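Local atomic coordinates of positive phenol-degradative gene regulator (Ralstonia sp. E2, PDB entry 5FRW), a protein that probably activates transcription of phenol-degradation genes as an ATP- and DNA-binding regulator, its sensory domain, captured here, holding phenol. Residues Arg109-Thr114 with Leu129-Phe134. Numbering follows the deposited sequence.
Sequences RVTPLT and LWEDSF. With IPH (phenol), chain C.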
loop_
_atom_site.group_PDB
_atom_site.type_symbol
_atom_site.label_atom_id
_atom_site.label_comp_id
_atom_site.label_asym_id
_atom_site.label_seq_id
_atom_site.Cartn_x
_atom_site.Cartn_y
_atom_site.Cartn_z
ATOM N N ARG A 109 14.954 2.111 -4.969
ATOM C CA ARG A 109 16.320 1.649 -4.729
ATOM C C ARG A 109 17.141 2.798 -4.187
ATOM O O ARG A 109 17.361 3.794 -4.885
ATOM C CB ARG A 109 16.959 1.117 -6.014
ATOM C CG ARG A 109 18.467 0.905 -5.929
ATOM C CD ARG A 109 18.797 -0.391 -5.214
ATOM N NE ARG A 109 20.229 -0.583 -5.009
ATOM C CZ ARG A 109 21.052 -1.114 -5.910
ATOM N NH1 ARG A 109 20.590 -1.489 -7.092
ATOM N NH2 ARG A 109 22.336 -1.261 -5.632
ATOM N N VAL A 110 17.590 2.671 -2.942
ATOM C CA VAL A 110 18.278 3.772 -2.278
ATOM C C VAL A 110 19.775 3.541 -2.192
ATOM O O VAL A 110 20.225 2.473 -1.787
ATOM C CB VAL A 110 17.736 4.010 -0.845
ATOM C CG1 VAL A 110 18.183 5.377 -0.332
ATOM C CG2 VAL A 110 16.222 3.938 -0.825
ATOM N N THR A 111 20.539 4.559 -2.577
ATOM C CA THR A 111 21.993 4.550 -2.423
ATOM C C THR A 111 22.470 5.758 -1.644
ATOM O O THR A 111 22.345 6.881 -2.115
ATOM C CB THR A 111 22.715 4.557 -3.777
ATOM O OG1 THR A 111 22.240 3.472 -4.584
ATOM C CG2 THR A 111 24.223 4.444 -3.575
ATOM N N PRO A 112 23.019 5.540 -0.448
ATOM C CA PRO A 112 23.547 6.693 0.279
ATOM C C PRO A 112 24.688 7.330 -0.505
ATOM O O PRO A 112 25.597 6.617 -0.924
ATOM C CB PRO A 112 24.050 6.086 1.589
ATOM C CG PRO A 112 23.318 4.794 1.717
ATOM C CD PRO A 112 23.156 4.294 0.319
ATOM N N LEU A 113 24.641 8.636 -0.721
ATOM C CA LEU A 113 25.718 9.313 -1.443
ATOM C C LEU A 113 26.810 9.789 -0.479
ATOM O O LEU A 113 27.967 9.409 -0.607
ATOM C CB LEU A 113 25.157 10.470 -2.256
ATOM C CG LEU A 113 24.421 9.974 -3.494
ATOM C CD1 LEU A 113 23.574 11.086 -4.117
ATOM C CD2 LEU A 113 25.428 9.404 -4.480
ATOM N N THR A 114 26.448 10.616 0.489
ATOM C CA THR A 114 27.308 10.770 1.654
ATOM C C THR A 114 26.475 11.125 2.877
ATOM O O THR A 114 25.489 11.861 2.797
ATOM C CB THR A 114 28.422 11.830 1.452
ATOM O OG1 THR A 114 29.383 11.707 2.513
ATOM C CG2 THR A 114 27.860 13.243 1.447
ATOM N N LEU A 129 20.871 8.863 -3.392
ATOM C CA LEU A 129 20.344 8.656 -4.732
ATOM C C LEU A 129 19.124 7.733 -4.647
ATOM O O LEU A 129 19.131 6.752 -3.898
ATOM C CB LEU A 129 21.438 8.066 -5.630
ATOM C CG LEU A 129 21.103 7.199 -6.850
ATOM C CD1 LEU A 129 20.617 8.040 -8.008
ATOM C CD2 LEU A 129 22.314 6.381 -7.291
ATOM N N TRP A 130 18.074 8.081 -5.383
ATOM C CA TRP A 130 16.879 7.265 -5.503
ATOM C C TRP A 130 16.716 6.769 -6.931
ATOM O O TRP A 130 16.477 7.567 -7.837
ATOM C CB TRP A 130 15.635 8.049 -5.126
ATOM C CG TRP A 130 15.321 8.092 -3.653
ATOM C CD1 TRP A 130 15.901 7.356 -2.657
ATOM C CD2 TRP A 130 14.341 8.921 -3.021
ATOM N NE1 TRP A 130 15.330 7.672 -1.446
ATOM C CE2 TRP A 130 14.368 8.630 -1.646
ATOM C CE3 TRP A 130 13.435 9.880 -3.489
ATOM C CZ2 TRP A 130 13.523 9.263 -0.733
ATOM C CZ3 TRP A 130 12.600 10.514 -2.568
ATOM C CH2 TRP A 130 12.647 10.192 -1.214
ATOM N N GLU A 131 16.805 5.457 -7.126
ATOM C CA GLU A 131 16.613 4.871 -8.450
ATOM C C GLU A 131 15.303 4.096 -8.477
ATOM O O GLU A 131 14.939 3.443 -7.494
ATOM C CB GLU A 131 17.793 3.968 -8.823
ATOM C CG GLU A 131 19.108 4.716 -8.947
ATOM C CD GLU A 131 20.311 3.802 -9.085
ATOM O OE1 GLU A 131 20.729 3.190 -8.069
ATOM O OE2 GLU A 131 20.849 3.707 -10.213
ATOM N N ASP A 132 14.588 4.208 -9.594
ATOM C CA ASP A 132 13.333 3.482 -9.818
ATOM C C ASP A 132 12.233 3.793 -8.783
ATOM O O ASP A 132 11.515 2.886 -8.342
ATOM C CB ASP A 132 13.623 1.985 -9.838
ATOM C CG ASP A 132 14.542 1.595 -10.989
ATOM O OD1 ASP A 132 14.386 2.160 -12.098
ATOM O OD2 ASP A 132 15.456 0.766 -10.768
ATOM N N SER A 133 12.098 5.065 -8.408
ATOM C CA SER A 133 11.046 5.473 -7.482
ATOM C C SER A 133 9.696 5.076 -8.044
ATOM O O SER A 133 9.351 5.481 -9.154
ATOM C CB SER A 133 11.067 6.983 -7.233
ATOM O OG SER A 133 12.335 7.411 -6.790
ATOM N N PHE A 134 8.928 4.299 -7.280
ATOM C CA PHE A 134 7.590 3.937 -7.730
ATOM C C PHE A 134 6.756 5.194 -7.848
ATOM O O PHE A 134 5.856 5.296 -8.673
ATOM C CB PHE A 134 6.911 2.961 -6.773
ATOM C CG PHE A 134 6.015 3.625 -5.751
ATOM C CD1 PHE A 134 4.678 3.874 -6.036
ATOM C CD2 PHE A 134 6.500 3.982 -4.514
ATOM C CE1 PHE A 134 3.854 4.480 -5.112
ATOM C CE2 PHE A 134 5.679 4.597 -3.567
ATOM C CZ PHE A 134 4.352 4.838 -3.868
HETATM C C1 IPH C . 15.568 6.714 2.471
HETATM C C2 IPH C . 16.606 7.645 2.506
HETATM C C3 IPH C . 17.112 8.067 3.724
HETATM C C4 IPH C . 16.578 7.554 4.896
HETATM C C5 IPH C . 15.547 6.625 4.865
HETATM C C6 IPH C . 15.034 6.204 3.646
HETATM O O1 IPH C . 15.048 6.289 1.237
HETATM O O HOH W 1 20.129 4.097 -5.815
#
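Val110 and Trp130 sit side by side as a non-hydrogen-bonded antiparallel pair on the buried, phenol-facing side of the contact. Val110 CG1 lies in the plane of the indole, at its edge, 3.8 Å from Trp130 CD1. With Trp130 CG beside the backbone N (chi1 -85°), the ring runs alongside Val110 and its NE1 donates a hydrogen bond of 3.0 Å to O1 of the bound phenol, with an N-H...O angle of 151°. Val110 CG2 closes on the same oxygen at 3.3 Å, an apolar wall beside the polar grip; His102 ND1 is a second hydrogen-bonding partner of phenol. One valine-tryptophan pair thus lines the phenol pocket of the sensory domain.

Two hydrogen-bonded pairs flank it, Arg109 with Glu131 and Thr111 with Leu129, each making two backbone bonds, four in all. Glu131 N reaches Arg109 O almost straight (2.8 Å).

The opposite face is partly exposed and hydrated. Thr111 OG1 and Glu131 OE1 stand 3.8 Å apart, and a water lies between them, close to both and to Arg109 O. Leu129 CD2 rests 4.0 Å from Thr111 CB, and at the exposed fringe Leu113 CD1 touches Leu129 CB. Arg109 is buried: its chain bends at chi2 (79°), leading the guanidinium away to the second subunit, where NH1 bonds Lys28 O.

The two segments form the end of the hairpin 109-118/123-131 away from its turn. Within this chain strand 109-118 is outermost in the four-stranded sheet; strand 123-131 has strand 185-191 on its other side, while helix 152-166 packs against Trp130, near the zinc ligands Cys185 and Glu174.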